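Local coordinates for protein SPI-1 type 3 secretion system secretin (Salmonella enterica subsp. enterica serovar Typhimurium, PDB 4G08) that forms a ring-shaped multimer with an apparent central pore in the outer membrane, part of the type III secretion injectisome that delivers effector proteins into host cells, at residues Ile39-Ala44 with Tyr81-Ser86. Numbering follows the deposited sequence.
Sequences IVSKMA and YIYDAS
I39 and V40 pair in parallel with Y81 and I82, joining strand 38-40 to the central strand of the small mixed sheet in the periplasmic N0 domain. I82 holds the neighbouring strand through its backbone N and O: its N donates to I39 O at 2.9 Å (168°), and its O accepts from S41 N at 2.9 Å. On the face carrying V40 and I82 the side chains are buried. V40 CG2 lies 4.3 Å from I82 CD1, F27 of helix 23-30 touches both side chains, and A44 CB reaches I82 CG2 from the short helix 42-45. The other face is more open. There I39 and Y81 run side by side, the methyl CD1 of I39 meeting Y81 CE2 at 3.3 Å, while Y81 OH is bound by D76. Where pairing ends, S41 becomes the N-cap. Its OG, set between the backbone N and carbonyl carbon (chi1 79°), accepts from A44 N at 3.1 Å. Beyond it, M43 CB abuts D84 CB at 3.5 Å, but the bent M43 chain has a looser end, with CE 3.9 Å from S86 OG. D84 OD2 accepts from S86 N, closing an Asx turn, and also takes a bond from S86 OG. E87 OE2 bonds both S41 OG and D84 N, tying the cap to the end of strand 80-84. With OD2 held by S86 and OD1 by K47, the buried D84 carboxylate is probably ionised, its charge stabilised by these partners.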
loop_
_atom_site.group_PDB
_atom_site.type_symbol
_atom_site.label_atom_id
_atom_site.label_comp_id
_atom_site.label_asym_id
_atom_site.label_seq_id
_atom_site.Cartn_x
_atom_site.Cartn_y
_atom_site.Cartn_z
ATOM N N ILE A 39 -2.529 0.373 -11.351
ATOM C CA ILE A 39 -2.981 1.743 -11.359
ATOM C C ILE A 39 -1.865 2.625 -10.843
ATOM O O ILE A 39 -1.448 2.506 -9.694
ATOM C CB ILE A 39 -4.201 1.895 -10.458
ATOM C CG1 ILE A 39 -5.280 0.928 -10.912
ATOM C CG2 ILE A 39 -4.714 3.319 -10.476
ATOM C CD1 ILE A 39 -6.109 0.425 -9.764
ATOM N N VAL A 40 -1.350 3.469 -11.726
ATOM C CA VAL A 40 -0.215 4.316 -11.407
ATOM C C VAL A 40 -0.653 5.763 -11.221
ATOM O O VAL A 40 -1.402 6.308 -12.034
ATOM C CB VAL A 40 0.856 4.247 -12.505
ATOM C CG1 VAL A 40 2.023 5.136 -12.140
ATOM C CG2 VAL A 40 1.340 2.818 -12.689
ATOM N N SER A 41 -0.289 6.333 -10.083
ATOM C CA SER A 41 -0.741 7.666 -9.727
ATOM C C SER A 41 -0.125 8.704 -10.644
ATOM O O SER A 41 0.899 8.468 -11.273
ATOM C CB SER A 41 -0.359 7.979 -8.287
ATOM O OG SER A 41 1.003 8.349 -8.204
ATOM N N LYS A 42 -0.649 9.917 -10.573
ATOM C CA LYS A 42 -0.140 10.988 -11.398
ATOM C C LYS A 42 1.335 11.232 -11.103
ATOM O O LYS A 42 2.162 11.263 -12.015
ATOM C CB LYS A 42 -0.932 12.260 -11.132
ATOM C CG LYS A 42 -0.211 13.513 -11.578
ATOM C CD LYS A 42 -0.916 14.765 -11.098
ATOM C CE LYS A 42 -0.325 15.238 -9.789
ATOM N NZ LYS A 42 -1.277 16.131 -9.084
ATOM N N MET A 43 1.676 11.354 -9.823
ATOM C CA MET A 43 3.056 11.654 -9.454
ATOM C C MET A 43 4.011 10.519 -9.786
ATOM O O MET A 43 5.192 10.760 -10.030
ATOM C CB MET A 43 3.179 12.002 -7.973
ATOM C CG MET A 43 2.556 13.330 -7.609
ATOM S SD MET A 43 3.406 14.699 -8.410
ATOM C CE MET A 43 4.986 14.654 -7.577
ATOM N N ALA A 44 3.563 9.275 -9.684
ATOM C CA ALA A 44 4.456 8.178 -10.033
ATOM C C ALA A 44 4.712 8.192 -11.527
ATOM O O ALA A 44 5.821 7.917 -11.986
ATOM C CB ALA A 44 3.869 6.850 -9.621
ATOM N N TYR A 81 -1.697 -0.886 -6.862
ATOM C CA TYR A 81 -1.666 0.568 -6.872
ATOM C C TYR A 81 -0.257 1.035 -6.589
ATOM O O TYR A 81 0.353 0.620 -5.678
ATOM C CB TYR A 81 -2.626 1.169 -5.832
ATOM C CG TYR A 81 -4.050 0.719 -5.951
ATOM C CD1 TYR A 81 -4.425 -0.523 -5.510
ATOM C CD2 TYR A 81 -5.021 1.530 -6.460
ATOM C CE1 TYR A 81 -5.672 -0.942 -5.608
ATOM C CE2 TYR A 81 -6.298 1.091 -6.552
ATOM C CZ TYR A 81 -6.612 -0.146 -6.124
ATOM O OH TYR A 81 -7.887 -0.639 -6.175
ATOM N N ILE A 82 0.213 1.940 -7.407
ATOM C CA ILE A 82 1.549 2.504 -7.276
ATOM C C ILE A 82 1.476 4.024 -7.169
ATOM O O ILE A 82 0.792 4.687 -7.949
ATOM C CB ILE A 82 2.438 2.116 -8.471
ATOM C CG1 ILE A 82 2.604 0.594 -8.523
ATOM C CG2 ILE A 82 3.799 2.791 -8.364
ATOM C CD1 ILE A 82 3.062 0.073 -9.864
ATOM N N TYR A 83 2.140 4.553 -6.146
ATOM C CA TYR A 83 2.176 5.988 -5.892
ATOM C C TYR A 83 3.609 6.445 -5.727
ATOM O O TYR A 83 4.462 5.669 -5.310
ATOM C CB TYR A 83 1.445 6.333 -4.599
ATOM C CG TYR A 83 0.020 5.875 -4.543
ATOM C CD1 TYR A 83 -0.290 4.621 -4.053
ATOM C CD2 TYR A 83 -1.015 6.771 -4.756
ATOM C CE1 TYR A 83 -1.591 4.217 -3.911
ATOM C CE2 TYR A 83 -2.323 6.387 -4.584
ATOM C CZ TYR A 83 -2.602 5.105 -4.162
ATOM O OH TYR A 83 -3.896 4.699 -3.968
ATOM N N ASP A 84 3.809 7.752 -5.848
ATOM C CA ASP A 84 5.048 8.398 -5.439
ATOM C C ASP A 84 5.087 8.443 -3.922
ATOM O O ASP A 84 4.058 8.618 -3.278
ATOM C CB ASP A 84 5.098 9.820 -6.007
ATOM C CG ASP A 84 6.464 10.464 -5.858
ATOM O OD1 ASP A 84 7.369 10.121 -6.656
ATOM O OD2 ASP A 84 6.560 11.477 -5.133
ATOM N N ALA A 85 6.275 8.404 -3.346
ATOM C CA ALA A 85 6.374 8.465 -1.901
ATOM C C ALA A 85 5.755 9.759 -1.387
ATOM O O ALA A 85 5.223 9.803 -0.277
ATOM C CB ALA A 85 7.821 8.356 -1.462
ATOM N N SER A 86 5.666 10.754 -2.265
ATOM C CA SER A 86 5.160 12.069 -1.879
ATOM C C SER A 86 3.643 12.061 -1.660
ATOM O O SER A 86 3.077 13.021 -1.139
ATOM C CB SER A 86 5.534 13.110 -2.938
ATOM O OG SER A 86 4.671 13.041 -4.061
#